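Local coordinates for gingipain R2 Pro-Domain (Porphyromonas gingivalis, PDB 4IEF), which forms the propeptide of the cysteine protease Arg-gingipain and probably assists its folding and keeps it inactive until maturation, at residues 69-75 and 145-151; 95-99 and 156-161; 13-17 and 28-33; 61-65 and 116-122; 76-80 and 175-180. All coordinates share one frame; numbering follows the deposited sequence.

Overall arrangement
Contacts 1, 2, 3 and 5 reach the large antiparallel sheet; contact 4 joins two loops. Contact 1 is a buried strand pair close to the centre of the chain, dominated by a regular backbone ladder. Contact 3 touches it and is only partly buried, with apolar packing on its inner side and amides, arginines and a carboxylate on the other. Contact 5 lies at the surface, where a turn meets a strand end through a salt bridge and a doubly gripped carbonyl. Contacts 2 and 4 sit on the opposite side of the chain's centre from contact 5, touch one another and rely on tyrosines, contact 2 fixing a loop to the end of strand 144-157.

Contact 1 (69-75 and 145-151); sequences LSRSLAV and RGQVVNF
S70 OG donates to N150 OD1 at 2.8 Å, lying 21° out of the plane of that carbonyl, while S70 CB rests 3.7 Å from V148 CG1. On the same side of the sheet, S72 OG meets V148 CG2. The other side carries L69, R71, L73, Q147, V149 and F151. There L73 CD1 packs 3.9 Å from V149 CG1, and L69 CD2 lies 4.2 Å from F151 CD1. Where the pairing ends, both methyls of V75 approach Q147 CB. Between the two faces run seven backbone hydrogen bonds, from L69 with F151 to V75 N with R145 O.

Further out, the F151 ring meets that of F30, with the planes about 25° apart, and L73 leans on V28 and V173. R71 forms a salt bridge with E54, Q147 NE2 reaches S136 O, and R145 NH1 is held by S76 O and R79 O. The face with S70, S72, V148 and N150 is turned to another protein chain, where N150 OD1 and S70 OG have basic hydrogen-bond partners and S72 OG an acidic one. With one side on the core and the other in an interface, this is an antiparallel beta ladder within a larger sheet.

Contact 2 (95-99 and 156-161); sequences DVLIA and YNPVTK
Y156 and I98 meet because each first torsion sends its group across the gap: the tyrosine ring leaves anti to its own backbone N (chi1 177°), and I98 CG1 turns back beside its N (chi1 -65°). The two side chains then slide past each other in opposite senses. I98 CG1 settles over the middle of the Y156 ring, 3.6 Å from the centroid and 13° off the normal, a CH-pi contact, and I98 CB sits nearer CE2. The other face has the N of P158 toward its rim, which leaves the ring sandwiched between an isoleucine and its own chain.

Y156 OH donates to V96 O at 2.7 Å, in the carbonyl plane and on a lone pair, and it accepts a weak bond from I98 N at 3.4 Å. V96 N in turn donates to K161 O at 2.9 Å, nearly straight, so V96 is held at both its N and its O; K161 has a left-handed backbone conformation. The lysine chain, bent at its third torsion, runs alongside D95 in the same direction; their salt bridge, D95 OD1 to K161 NZ, is long at 3.9 Å.

The turn that follows Y156 is pinned by N157 OD1, an Asx motif that accepts from T160 N, and N157 ND2 is held by D125. L163 packs against both Y156 and I98.

In chemical terms, the hydroxyl donates to V96 O and accepts, weakly, from I98 N two residues on, bridging two peptide groups of the loop, whereas the outer ion pair is loose and probably adds little.

Contact 3 (13-17 and 28-33); sequences NPQVR and VQFRMD
The guanidinium of R17 carries Q29 NE2 over the centre of one face, 3.2 Å above its plane, the amide being turned 53° away. The same NE2 also lies above a face of the R31 guanidinium, toward its rim. The arginines come close, NH1 to NH1 at 3.6 Å, with their planes 79° apart. R17 CG lies between the backbone N and the carbonyl carbon (chi1 65°), and the chain runs out extended beside Q29.

Q15 NE2 donates in its amide plane to D33 OD2 at 3.0 Å, which accepts on its anti lone pair, and Q15 CB packs 3.5 Å from R31 CB. N13 ND2 reaches R31 O at 3.2 Å, while N13 OD1 accepts from Q15 N in an Asx turn. On the inner side V16 CG2 lies 3.8 Å from F30 CD2. The backbones of R17 and Q29 form an antiparallel hydrogen-bonded pair that opens the hairpin of strands 17-22 and 25-31.

R31 has a salt bridge to E168 on the neighbouring strand 162-176, and D33 OD1 bonds to T53. The E168 carboxylate would probably offset the closeness of the two arginines, while the amides of N13 and Q15 tie the incoming chain to the strand end.

Contact 4 (61-65 and 116-122); sequences KGTPI and YVYGQSY
P64 overlaps the hydroxyl end of Y122: its CG lies 3.7 Å from Y122 CZ, and Y122 OH comes 3.2 Å from P64 CA, the two side chains coming from opposite directions. The Y122 ring is also held from other sides. G62 O sits at its edge, in plane, 3.3 Å from CE1, and Y118 turns an edge onto one face, CD2 standing 3.3 Å above the ring and over its centre.

That same G62 O accepts the one hydrogen bond between the segments, from G119 N at 2.9 Å, in the carbonyl plane and on a lone pair. G62 has positive phi (90°), and its CA stands close enough to V117 O, 3.4 Å, for a CA-H...O contact. The two glycines, with CA atoms 4.1 Å apart, let the loops come together backbone to backbone. S121 OG, which a chi1 of 61° directs at the other loop, touches T63 CA and CG2. At the far end I65 CD1 meets the edge of the Y116 ring near CE2, 3.8 Å away, the two side chains crossing at about a right angle.

Y122 OH hydrogen-bonds to I98 O, and Y118 OH to T42. The pair of loops is thus wedged between strand 45-51, where I65 and Y116 both touch V49, and the end of strand 144-157, where Y156 packs on P64 and Y122.

Contact 5 (76-80 and 175-180); sequences SETRA and ETAEAG
R79 runs along segment 175-180, beside a short antiparallel bridge: R79 and A179 form a non-hydrogen-bonded pair at the start of strand 79-93, where segment 175-180 turns a corner. Its CB lies 3.5 Å from E178 O, and CG is as near to both that oxygen and T176 O. CD moves closer still to T176 O, at 3.2 Å, and there the chain bends (chi3 -65°). This bend brings R79 NE to E175 OE2 at 2.7 Å, a salt bridge in which guanidinium and carboxylate planes differ by 38°. At the tip, CZ and NH2 stay within 3.4 Å of the same OE2, and T78 OG1 lies over one face of the guanidinium.

The turn before R79 is shaped by S76 OG, which accepts from R79 N in an ST motif and stands near E175 OE1. E175 also packs on M81, further along strand 79-93. Two backbone bonds flank the bridge: G180 N to T78 O, almost straight at 177°, and A80 N to E178 O. A80 CB rests against E178 CB. A80 O is gripped twice by T176, from its N at 2.8 Å and from OG1 at 2.7 Å, the hydroxyl coming from above the carbonyl plane.

Contact 1 (69-75 and 145-151)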
# COMPACT_ATOMS: atom_id res chain seq x y z
N LEU A 69 3.69 -21.29 1.87
CA LEU A 69 4.23 -20.18 2.64
C LEU A 69 5.30 -19.53 1.79
O LEU A 69 6.20 -20.21 1.30
CB LEU A 69 4.77 -20.63 4.01
CG LEU A 69 5.10 -19.50 4.98
CD1 LEU A 69 4.77 -19.91 6.38
CD2 LEU A 69 6.57 -19.07 4.87
N SER A 70 5.19 -18.21 1.60
CA SER A 70 6.11 -17.45 0.76
C SER A 70 6.86 -16.39 1.54
O SER A 70 6.29 -15.73 2.41
CB SER A 70 5.36 -16.80 -0.40
OG SER A 70 4.76 -17.78 -1.23
N ARG A 71 8.17 -16.25 1.24
CA ARG A 71 9.07 -15.28 1.85
C ARG A 71 9.99 -14.68 0.81
O ARG A 71 10.49 -15.38 -0.08
CB ARG A 71 9.89 -15.91 3.00
CG ARG A 71 9.12 -16.13 4.30
CD ARG A 71 8.64 -14.83 4.94
NE ARG A 71 7.87 -15.10 6.15
CZ ARG A 71 8.38 -15.14 7.38
NH1 ARG A 71 9.68 -14.91 7.57
NH2 ARG A 71 7.60 -15.40 8.42
N SER A 72 10.24 -13.37 0.93
CA SER A 72 11.08 -12.62 0.01
C SER A 72 12.52 -12.57 0.48
O SER A 72 12.78 -12.41 1.68
CB SER A 72 10.54 -11.20 -0.17
OG SER A 72 9.23 -11.23 -0.71
N LEU A 73 13.45 -12.71 -0.47
CA LEU A 73 14.87 -12.66 -0.18
C LEU A 73 15.59 -11.70 -1.10
O LEU A 73 15.28 -11.64 -2.30
CB LEU A 73 15.52 -14.05 -0.31
CG LEU A 73 15.08 -15.16 0.67
CD1 LEU A 73 15.47 -16.53 0.13
CD2 LEU A 73 15.68 -14.94 2.06
N ALA A 74 16.56 -10.96 -0.55
CA ALA A 74 17.47 -10.12 -1.32
C ALA A 74 18.48 -11.10 -1.96
O ALA A 74 19.14 -11.84 -1.24
CB ALA A 74 18.16 -9.10 -0.41
N VAL A 75 18.49 -11.19 -3.31
CA VAL A 75 19.32 -12.19 -4.02
C VAL A 75 20.45 -11.54 -4.88
O VAL A 75 20.71 -10.34 -4.76
CB VAL A 75 18.44 -13.16 -4.88
CG1 VAL A 75 17.56 -14.04 -4.00
CG2 VAL A 75 17.60 -12.41 -5.92
N ARG A 145 17.75 -6.51 -6.00
CA ARG A 145 17.16 -7.59 -6.78
C ARG A 145 16.65 -8.61 -5.77
O ARG A 145 17.41 -9.07 -4.92
CB ARG A 145 18.15 -8.20 -7.80
CG ARG A 145 17.49 -9.18 -8.79
CD ARG A 145 18.41 -9.54 -9.93
NE ARG A 145 17.87 -10.61 -10.79
CZ ARG A 145 18.21 -11.89 -10.70
NH1 ARG A 145 19.06 -12.30 -9.76
NH2 ARG A 145 17.70 -12.78 -11.54
N GLY A 146 15.36 -8.91 -5.84
CA GLY A 146 14.72 -9.84 -4.93
C GLY A 146 14.12 -11.05 -5.61
O GLY A 146 13.91 -11.04 -6.83
N GLN A 147 13.86 -12.09 -4.82
CA GLN A 147 13.22 -13.32 -5.28
C GLN A 147 12.48 -13.98 -4.11
O GLN A 147 12.99 -14.02 -2.99
CB GLN A 147 14.23 -14.29 -5.93
CG GLN A 147 13.56 -15.24 -6.91
CD GLN A 147 14.49 -15.93 -7.87
OE1 GLN A 147 15.70 -15.76 -7.84
NE2 GLN A 147 13.92 -16.74 -8.76
N VAL A 148 11.27 -14.48 -4.39
CA VAL A 148 10.43 -15.12 -3.37
C VAL A 148 10.63 -16.64 -3.39
O VAL A 148 10.54 -17.26 -4.45
CB VAL A 148 8.94 -14.73 -3.55
CG1 VAL A 148 8.05 -15.46 -2.54
CG2 VAL A 148 8.74 -13.22 -3.44
N VAL A 149 10.90 -17.21 -2.21
CA VAL A 149 11.02 -18.66 -2.02
C VAL A 149 9.66 -19.17 -1.47
O VAL A 149 9.09 -18.56 -0.56
CB VAL A 149 12.25 -19.10 -1.16
CG1 VAL A 149 12.20 -18.56 0.28
CG2 VAL A 149 12.43 -20.61 -1.17
N ASN A 150 9.12 -20.24 -2.08
CA ASN A 150 7.85 -20.82 -1.67
C ASN A 150 8.03 -22.22 -1.09
O ASN A 150 8.64 -23.09 -1.72
CB ASN A 150 6.87 -20.88 -2.85
CG ASN A 150 6.89 -19.64 -3.70
OD1 ASN A 150 6.55 -18.55 -3.24
ND2 ASN A 150 7.39 -19.77 -4.92
N PHE A 151 7.46 -22.44 0.10
CA PHE A 151 7.44 -23.75 0.75
C PHE A 151 6.09 -24.37 0.51
O PHE A 151 5.08 -23.71 0.74
CB PHE A 151 7.69 -23.62 2.26
CG PHE A 151 9.04 -23.08 2.66
CD1 PHE A 151 9.21 -21.73 2.95
CD2 PHE A 151 10.14 -23.93 2.78
CE1 PHE A 151 10.45 -21.23 3.35
CE2 PHE A 151 11.38 -23.43 3.18
CZ PHE A 151 11.53 -22.09 3.46

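Contact 2 (95-99 and 156-161)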
# COMPACT_ATOMS: atom_id res chain seq x y z
N ASP A 95 -6.14 -41.92 4.18
CA ASP A 95 -7.58 -41.88 3.87
C ASP A 95 -8.15 -40.47 4.13
O ASP A 95 -9.19 -40.31 4.78
CB ASP A 95 -8.36 -42.98 4.61
CG ASP A 95 -9.71 -43.31 3.99
OD1 ASP A 95 -9.77 -43.51 2.75
OD2 ASP A 95 -10.70 -43.38 4.75
N VAL A 96 -7.46 -39.46 3.61
CA VAL A 96 -7.83 -38.06 3.75
C VAL A 96 -8.39 -37.59 2.41
O VAL A 96 -7.79 -37.86 1.37
CB VAL A 96 -6.63 -37.18 4.20
CG1 VAL A 96 -7.03 -35.73 4.39
CG2 VAL A 96 -6.00 -37.72 5.48
N LEU A 97 -9.52 -36.90 2.45
CA LEU A 97 -10.09 -36.30 1.25
C LEU A 97 -9.84 -34.80 1.34
O LEU A 97 -10.43 -34.13 2.20
CB LEU A 97 -11.59 -36.63 1.08
CG LEU A 97 -12.33 -35.95 -0.09
CD1 LEU A 97 -11.81 -36.42 -1.44
CD2 LEU A 97 -13.82 -36.18 0.01
N ILE A 98 -8.89 -34.29 0.54
CA ILE A 98 -8.54 -32.86 0.49
C ILE A 98 -9.48 -32.20 -0.52
O ILE A 98 -9.66 -32.73 -1.62
CB ILE A 98 -7.04 -32.62 0.17
CG1 ILE A 98 -6.11 -33.15 1.30
CG2 ILE A 98 -6.72 -31.15 -0.19
CD1 ILE A 98 -6.19 -32.44 2.70
N ALA A 99 -10.08 -31.06 -0.12
CA ALA A 99 -11.01 -30.29 -0.94
C ALA A 99 -10.33 -29.72 -2.19
O ALA A 99 -9.17 -29.31 -2.13
CB ALA A 99 -11.61 -29.17 -0.11
N TYR A 156 -0.24 -34.02 -1.57
CA TYR A 156 -1.38 -34.92 -1.54
C TYR A 156 -1.54 -35.70 -2.83
O TYR A 156 -1.58 -35.13 -3.92
CB TYR A 156 -2.67 -34.10 -1.25
CG TYR A 156 -3.97 -34.88 -1.25
CD1 TYR A 156 -4.27 -35.78 -0.23
CD2 TYR A 156 -4.93 -34.66 -2.23
CE1 TYR A 156 -5.48 -36.47 -0.20
CE2 TYR A 156 -6.15 -35.35 -2.21
CZ TYR A 156 -6.42 -36.25 -1.20
OH TYR A 156 -7.62 -36.92 -1.18
N ASN A 157 -1.65 -37.03 -2.66
CA ASN A 157 -1.92 -37.97 -3.74
C ASN A 157 -3.43 -38.22 -3.73
O ASN A 157 -3.94 -38.78 -2.76
CB ASN A 157 -1.10 -39.26 -3.56
CG ASN A 157 -1.15 -40.21 -4.76
OD1 ASN A 157 -2.21 -40.49 -5.34
ND2 ASN A 157 0.00 -40.74 -5.13
N PRO A 158 -4.18 -37.76 -4.76
CA PRO A 158 -5.65 -37.91 -4.75
C PRO A 158 -6.16 -39.35 -4.93
O PRO A 158 -7.23 -39.67 -4.40
CB PRO A 158 -6.11 -37.04 -5.92
CG PRO A 158 -4.94 -36.20 -6.30
CD PRO A 158 -3.74 -37.02 -5.97
N VAL A 159 -5.42 -40.19 -5.65
CA VAL A 159 -5.79 -41.58 -5.92
C VAL A 159 -5.61 -42.45 -4.65
O VAL A 159 -6.50 -43.25 -4.33
CB VAL A 159 -5.01 -42.15 -7.14
CG1 VAL A 159 -5.11 -43.67 -7.24
CG2 VAL A 159 -5.48 -41.49 -8.44
N THR A 160 -4.49 -42.30 -3.93
CA THR A 160 -4.21 -43.09 -2.72
C THR A 160 -4.83 -42.46 -1.46
O THR A 160 -4.88 -43.12 -0.42
CB THR A 160 -2.70 -43.31 -2.53
OG1 THR A 160 -2.07 -42.06 -2.28
CG2 THR A 160 -2.04 -44.01 -3.72
N LYS A 161 -5.28 -41.18 -1.56
CA LYS A 161 -5.89 -40.39 -0.46
C LYS A 161 -4.87 -40.20 0.69
O LYS A 161 -5.24 -40.15 1.87
CB LYS A 161 -7.20 -41.03 0.06
CG LYS A 161 -8.36 -40.93 -0.94
CD LYS A 161 -9.67 -41.51 -0.40
CE LYS A 161 -10.45 -40.55 0.47
NZ LYS A 161 -11.86 -40.98 0.65

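Contact 3 (13-17 and 28-33)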
# COMPACT_ATOMS: atom_id res chain seq x y z
N ASN A 13 4.09 -16.61 10.42
CA ASN A 13 4.51 -17.87 11.03
C ASN A 13 5.78 -17.60 11.87
O ASN A 13 6.81 -17.21 11.29
CB ASN A 13 4.73 -18.96 9.98
CG ASN A 13 4.92 -20.37 10.52
OD1 ASN A 13 5.53 -20.60 11.57
ND2 ASN A 13 4.47 -21.35 9.78
N PRO A 14 5.73 -17.76 13.22
CA PRO A 14 6.91 -17.46 14.05
C PRO A 14 8.01 -18.50 13.96
O PRO A 14 9.14 -18.23 14.35
CB PRO A 14 6.34 -17.40 15.48
CG PRO A 14 4.85 -17.49 15.34
CD PRO A 14 4.59 -18.20 14.05
N GLN A 15 7.67 -19.70 13.46
CA GLN A 15 8.60 -20.83 13.35
C GLN A 15 9.45 -20.74 12.05
O GLN A 15 10.44 -21.46 11.93
CB GLN A 15 7.83 -22.15 13.44
CG GLN A 15 7.17 -22.37 14.80
CD GLN A 15 6.89 -23.82 15.10
OE1 GLN A 15 7.80 -24.63 15.32
NE2 GLN A 15 5.61 -24.17 15.17
N VAL A 16 9.08 -19.82 11.13
CA VAL A 16 9.85 -19.58 9.90
C VAL A 16 11.00 -18.63 10.28
O VAL A 16 10.74 -17.51 10.74
CB VAL A 16 8.98 -19.06 8.72
CG1 VAL A 16 9.84 -18.71 7.50
CG2 VAL A 16 7.92 -20.09 8.35
N ARG A 17 12.25 -19.11 10.16
CA ARG A 17 13.43 -18.32 10.53
C ARG A 17 14.61 -18.48 9.56
O ARG A 17 14.77 -19.54 8.95
CB ARG A 17 13.89 -18.64 11.97
CG ARG A 17 14.40 -20.06 12.24
CD ARG A 17 15.07 -20.13 13.60
NE ARG A 17 15.74 -21.41 13.85
CZ ARG A 17 15.33 -22.31 14.74
NH1 ARG A 17 14.24 -22.09 15.47
NH2 ARG A 17 16.00 -23.44 14.90
N VAL A 28 16.93 -20.82 4.71
CA VAL A 28 15.64 -20.51 5.32
C VAL A 28 15.00 -21.80 5.84
O VAL A 28 14.90 -22.80 5.11
CB VAL A 28 14.69 -19.73 4.36
CG1 VAL A 28 13.39 -19.32 5.07
CG2 VAL A 28 15.38 -18.49 3.77
N GLN A 29 14.55 -21.76 7.10
CA GLN A 29 13.88 -22.87 7.75
C GLN A 29 12.38 -22.59 7.86
O GLN A 29 11.96 -21.53 8.32
CB GLN A 29 14.48 -23.12 9.15
CG GLN A 29 13.62 -24.02 10.06
CD GLN A 29 14.25 -24.27 11.40
OE1 GLN A 29 15.26 -24.95 11.52
NE2 GLN A 29 13.64 -23.72 12.45
N PHE A 30 11.59 -23.56 7.44
CA PHE A 30 10.14 -23.56 7.58
C PHE A 30 9.78 -24.62 8.61
O PHE A 30 10.34 -25.72 8.58
CB PHE A 30 9.41 -23.83 6.25
CG PHE A 30 7.96 -24.25 6.43
CD1 PHE A 30 7.62 -25.59 6.62
CD2 PHE A 30 6.95 -23.30 6.46
CE1 PHE A 30 6.30 -25.96 6.86
CE2 PHE A 30 5.61 -23.68 6.67
CZ PHE A 30 5.30 -25.01 6.87
N ARG A 31 8.82 -24.30 9.47
CA ARG A 31 8.27 -25.26 10.42
C ARG A 31 6.76 -25.09 10.42
O ARG A 31 6.26 -23.96 10.39
CB ARG A 31 8.88 -25.10 11.82
CG ARG A 31 10.19 -25.86 11.98
CD ARG A 31 10.84 -25.59 13.32
NE ARG A 31 12.01 -26.44 13.54
CZ ARG A 31 12.86 -26.32 14.55
NH1 ARG A 31 12.69 -25.35 15.45
NH2 ARG A 31 13.88 -27.15 14.67
N MET A 32 6.03 -26.23 10.37
CA MET A 32 4.57 -26.24 10.36
C MET A 32 4.02 -25.65 11.66
O MET A 32 4.44 -26.04 12.75
CB MET A 32 4.03 -27.67 10.13
CG MET A 32 2.50 -27.73 9.98
SD MET A 32 1.85 -26.72 8.62
CE MET A 32 2.11 -27.84 7.24
N ASP A 33 3.09 -24.69 11.53
CA ASP A 33 2.50 -24.03 12.68
C ASP A 33 0.99 -23.96 12.54
O ASP A 33 0.48 -23.53 11.50
CB ASP A 33 3.12 -22.63 12.86
CG ASP A 33 2.71 -21.96 14.16
OD1 ASP A 33 1.81 -21.10 14.12
OD2 ASP A 33 3.30 -22.29 15.21

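Contact 4 (61-65 and 116-122)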
# COMPACT_ATOMS: atom_id res chain seq x y z
N LYS A 61 -7.60 -24.18 -9.93
CA LYS A 61 -8.99 -24.62 -9.81
C LYS A 61 -9.13 -26.11 -10.16
O LYS A 61 -8.64 -26.56 -11.21
CB LYS A 61 -9.89 -23.77 -10.72
CG LYS A 61 -11.38 -23.90 -10.42
CD LYS A 61 -12.21 -23.19 -11.48
CE LYS A 61 -13.68 -23.47 -11.33
NZ LYS A 61 -14.01 -24.86 -11.73
N GLY A 62 -9.74 -26.87 -9.25
CA GLY A 62 -9.97 -28.30 -9.42
C GLY A 62 -8.87 -29.20 -8.91
O GLY A 62 -9.03 -30.43 -8.91
N THR A 63 -7.72 -28.62 -8.50
CA THR A 63 -6.57 -29.34 -7.94
C THR A 63 -6.64 -29.25 -6.40
O THR A 63 -7.28 -28.32 -5.90
CB THR A 63 -5.23 -28.83 -8.51
OG1 THR A 63 -4.89 -27.56 -7.94
CG2 THR A 63 -5.18 -28.80 -10.04
N PRO A 64 -5.98 -30.15 -5.63
CA PRO A 64 -6.13 -30.08 -4.16
C PRO A 64 -5.68 -28.75 -3.54
O PRO A 64 -4.69 -28.18 -3.98
CB PRO A 64 -5.26 -31.24 -3.67
CG PRO A 64 -5.19 -32.19 -4.82
CD PRO A 64 -5.19 -31.32 -6.04
N ILE A 65 -6.44 -28.26 -2.52
CA ILE A 65 -6.09 -27.04 -1.77
C ILE A 65 -4.89 -27.41 -0.91
O ILE A 65 -5.02 -28.16 0.05
CB ILE A 65 -7.26 -26.45 -0.93
CG1 ILE A 65 -8.41 -25.98 -1.85
CG2 ILE A 65 -6.76 -25.29 -0.02
CD1 ILE A 65 -9.73 -25.71 -1.15
N TYR A 116 -17.40 -26.74 -4.54
CA TYR A 116 -16.09 -27.37 -4.68
C TYR A 116 -16.22 -28.40 -5.81
O TYR A 116 -17.04 -29.31 -5.71
CB TYR A 116 -15.66 -28.01 -3.35
CG TYR A 116 -15.26 -27.01 -2.29
CD1 TYR A 116 -16.18 -26.54 -1.36
CD2 TYR A 116 -13.95 -26.55 -2.21
CE1 TYR A 116 -15.80 -25.63 -0.37
CE2 TYR A 116 -13.57 -25.64 -1.22
CZ TYR A 116 -14.49 -25.18 -0.31
OH TYR A 116 -14.11 -24.27 0.65
N VAL A 117 -15.50 -28.19 -6.92
CA VAL A 117 -15.55 -29.08 -8.08
C VAL A 117 -14.17 -29.72 -8.29
O VAL A 117 -13.15 -29.03 -8.33
CB VAL A 117 -16.09 -28.35 -9.36
CG1 VAL A 117 -15.30 -27.09 -9.69
CG2 VAL A 117 -16.18 -29.29 -10.56
N TYR A 118 -14.16 -31.05 -8.38
CA TYR A 118 -12.96 -31.85 -8.58
C TYR A 118 -12.57 -31.88 -10.06
O TYR A 118 -13.43 -32.12 -10.92
CB TYR A 118 -13.16 -33.29 -8.06
CG TYR A 118 -13.37 -33.36 -6.56
CD1 TYR A 118 -14.65 -33.30 -6.02
CD2 TYR A 118 -12.30 -33.52 -5.69
CE1 TYR A 118 -14.86 -33.36 -4.64
CE2 TYR A 118 -12.49 -33.61 -4.31
CZ TYR A 118 -13.77 -33.52 -3.79
OH TYR A 118 -13.97 -33.58 -2.43
N GLY A 119 -11.30 -31.62 -10.34
CA GLY A 119 -10.76 -31.64 -11.70
C GLY A 119 -10.20 -33.00 -12.05
O GLY A 119 -10.23 -33.91 -11.21
N GLN A 120 -9.64 -33.15 -13.27
CA GLN A 120 -9.06 -34.39 -13.78
C GLN A 120 -7.82 -34.83 -12.98
O GLN A 120 -7.51 -36.02 -12.94
CB GLN A 120 -8.70 -34.25 -15.27
CG GLN A 120 -9.35 -35.31 -16.18
CD GLN A 120 -8.78 -36.70 -15.98
OE1 GLN A 120 -9.48 -37.63 -15.56
NE2 GLN A 120 -7.51 -36.89 -16.32
N SER A 121 -7.14 -33.87 -12.31
CA SER A 121 -5.97 -34.09 -11.47
C SER A 121 -6.25 -35.10 -10.33
O SER A 121 -5.31 -35.74 -9.84
CB SER A 121 -5.48 -32.77 -10.89
OG SER A 121 -6.46 -32.13 -10.07
N TYR A 122 -7.54 -35.27 -9.94
CA TYR A 122 -8.00 -36.19 -8.88
C TYR A 122 -8.03 -37.67 -9.34
O TYR A 122 -8.31 -38.56 -8.53
CB TYR A 122 -9.36 -35.76 -8.31
CG TYR A 122 -9.21 -34.79 -7.16
CD1 TYR A 122 -9.01 -33.43 -7.39
CD2 TYR A 122 -9.18 -35.24 -5.84
CE1 TYR A 122 -8.80 -32.54 -6.34
CE2 TYR A 122 -8.97 -34.36 -4.78
CZ TYR A 122 -8.79 -33.01 -5.04
OH TYR A 122 -8.62 -32.12 -4.01

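Contact 5 (76-80 and 175-180)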
# COMPACT_ATOMS: atom_id res chain seq x y z
N SER A 76 21.13 -12.36 -5.73
CA SER A 76 22.22 -11.93 -6.62
C SER A 76 21.75 -10.88 -7.61
O SER A 76 20.60 -10.90 -8.04
CB SER A 76 22.81 -13.13 -7.37
OG SER A 76 23.83 -12.72 -8.27
N GLU A 77 22.65 -9.97 -7.98
CA GLU A 77 22.38 -8.86 -8.89
C GLU A 77 22.45 -9.28 -10.37
O GLU A 77 21.77 -8.67 -11.20
CB GLU A 77 23.38 -7.71 -8.64
CG GLU A 77 23.25 -7.02 -7.28
CD GLU A 77 23.73 -7.77 -6.05
OE1 GLU A 77 24.71 -8.55 -6.15
OE2 GLU A 77 23.13 -7.56 -4.97
N THR A 78 23.29 -10.29 -10.69
CA THR A 78 23.52 -10.72 -12.08
C THR A 78 23.20 -12.20 -12.39
O THR A 78 22.97 -12.51 -13.57
CB THR A 78 24.99 -10.47 -12.46
OG1 THR A 78 25.84 -11.13 -11.52
CG2 THR A 78 25.34 -8.98 -12.54
N ARG A 79 23.24 -13.11 -11.40
CA ARG A 79 23.06 -14.54 -11.69
C ARG A 79 21.70 -15.11 -11.29
O ARG A 79 21.03 -14.59 -10.39
CB ARG A 79 24.18 -15.36 -11.05
CG ARG A 79 25.45 -15.39 -11.90
CD ARG A 79 26.67 -15.85 -11.13
NE ARG A 79 27.03 -14.93 -10.05
CZ ARG A 79 28.05 -14.08 -10.09
NH1 ARG A 79 28.86 -14.04 -11.15
NH2 ARG A 79 28.29 -13.27 -9.06
N ALA A 80 21.31 -16.20 -11.98
CA ALA A 80 20.08 -16.95 -11.76
C ALA A 80 20.19 -17.75 -10.48
O ALA A 80 21.21 -18.41 -10.25
CB ALA A 80 19.82 -17.88 -12.94
N GLU A 175 23.17 -18.84 -5.81
CA GLU A 175 23.31 -18.46 -7.22
C GLU A 175 23.91 -19.61 -8.03
O GLU A 175 24.61 -20.45 -7.48
CB GLU A 175 24.15 -17.18 -7.40
CG GLU A 175 25.42 -17.10 -6.58
CD GLU A 175 26.32 -15.94 -6.96
OE1 GLU A 175 26.08 -14.79 -6.53
OE2 GLU A 175 27.31 -16.21 -7.68
N THR A 176 23.58 -19.64 -9.33
CA THR A 176 24.08 -20.64 -10.28
C THR A 176 25.11 -20.00 -11.21
O THR A 176 25.41 -18.81 -11.06
CB THR A 176 22.91 -21.25 -11.10
OG1 THR A 176 22.28 -20.23 -11.87
CG2 THR A 176 21.89 -21.94 -10.24
N ALA A 177 25.62 -20.77 -12.19
CA ALA A 177 26.57 -20.33 -13.22
C ALA A 177 25.81 -19.65 -14.37
O ALA A 177 26.42 -19.16 -15.32
CB ALA A 177 27.37 -21.53 -13.74
N GLU A 178 24.48 -19.63 -14.29
CA GLU A 178 23.59 -19.05 -15.29
C GLU A 178 23.27 -17.58 -15.03
O GLU A 178 23.12 -17.16 -13.87
CB GLU A 178 22.26 -19.81 -15.34
CG GLU A 178 22.32 -21.13 -16.07
CD GLU A 178 21.20 -22.07 -15.69
OE1 GLU A 178 21.49 -23.15 -15.13
OE2 GLU A 178 20.02 -21.73 -15.95
N ALA A 179 23.14 -16.81 -16.11
CA ALA A 179 22.75 -15.40 -16.05
C ALA A 179 21.26 -15.34 -15.74
O ALA A 179 20.47 -16.13 -16.28
CB ALA A 179 23.06 -14.71 -17.37
N GLY A 180 20.89 -14.45 -14.81
CA GLY A 180 19.52 -14.33 -14.34
C GLY A 180 18.59 -13.46 -15.17
O GLY A 180 19.04 -12.62 -15.95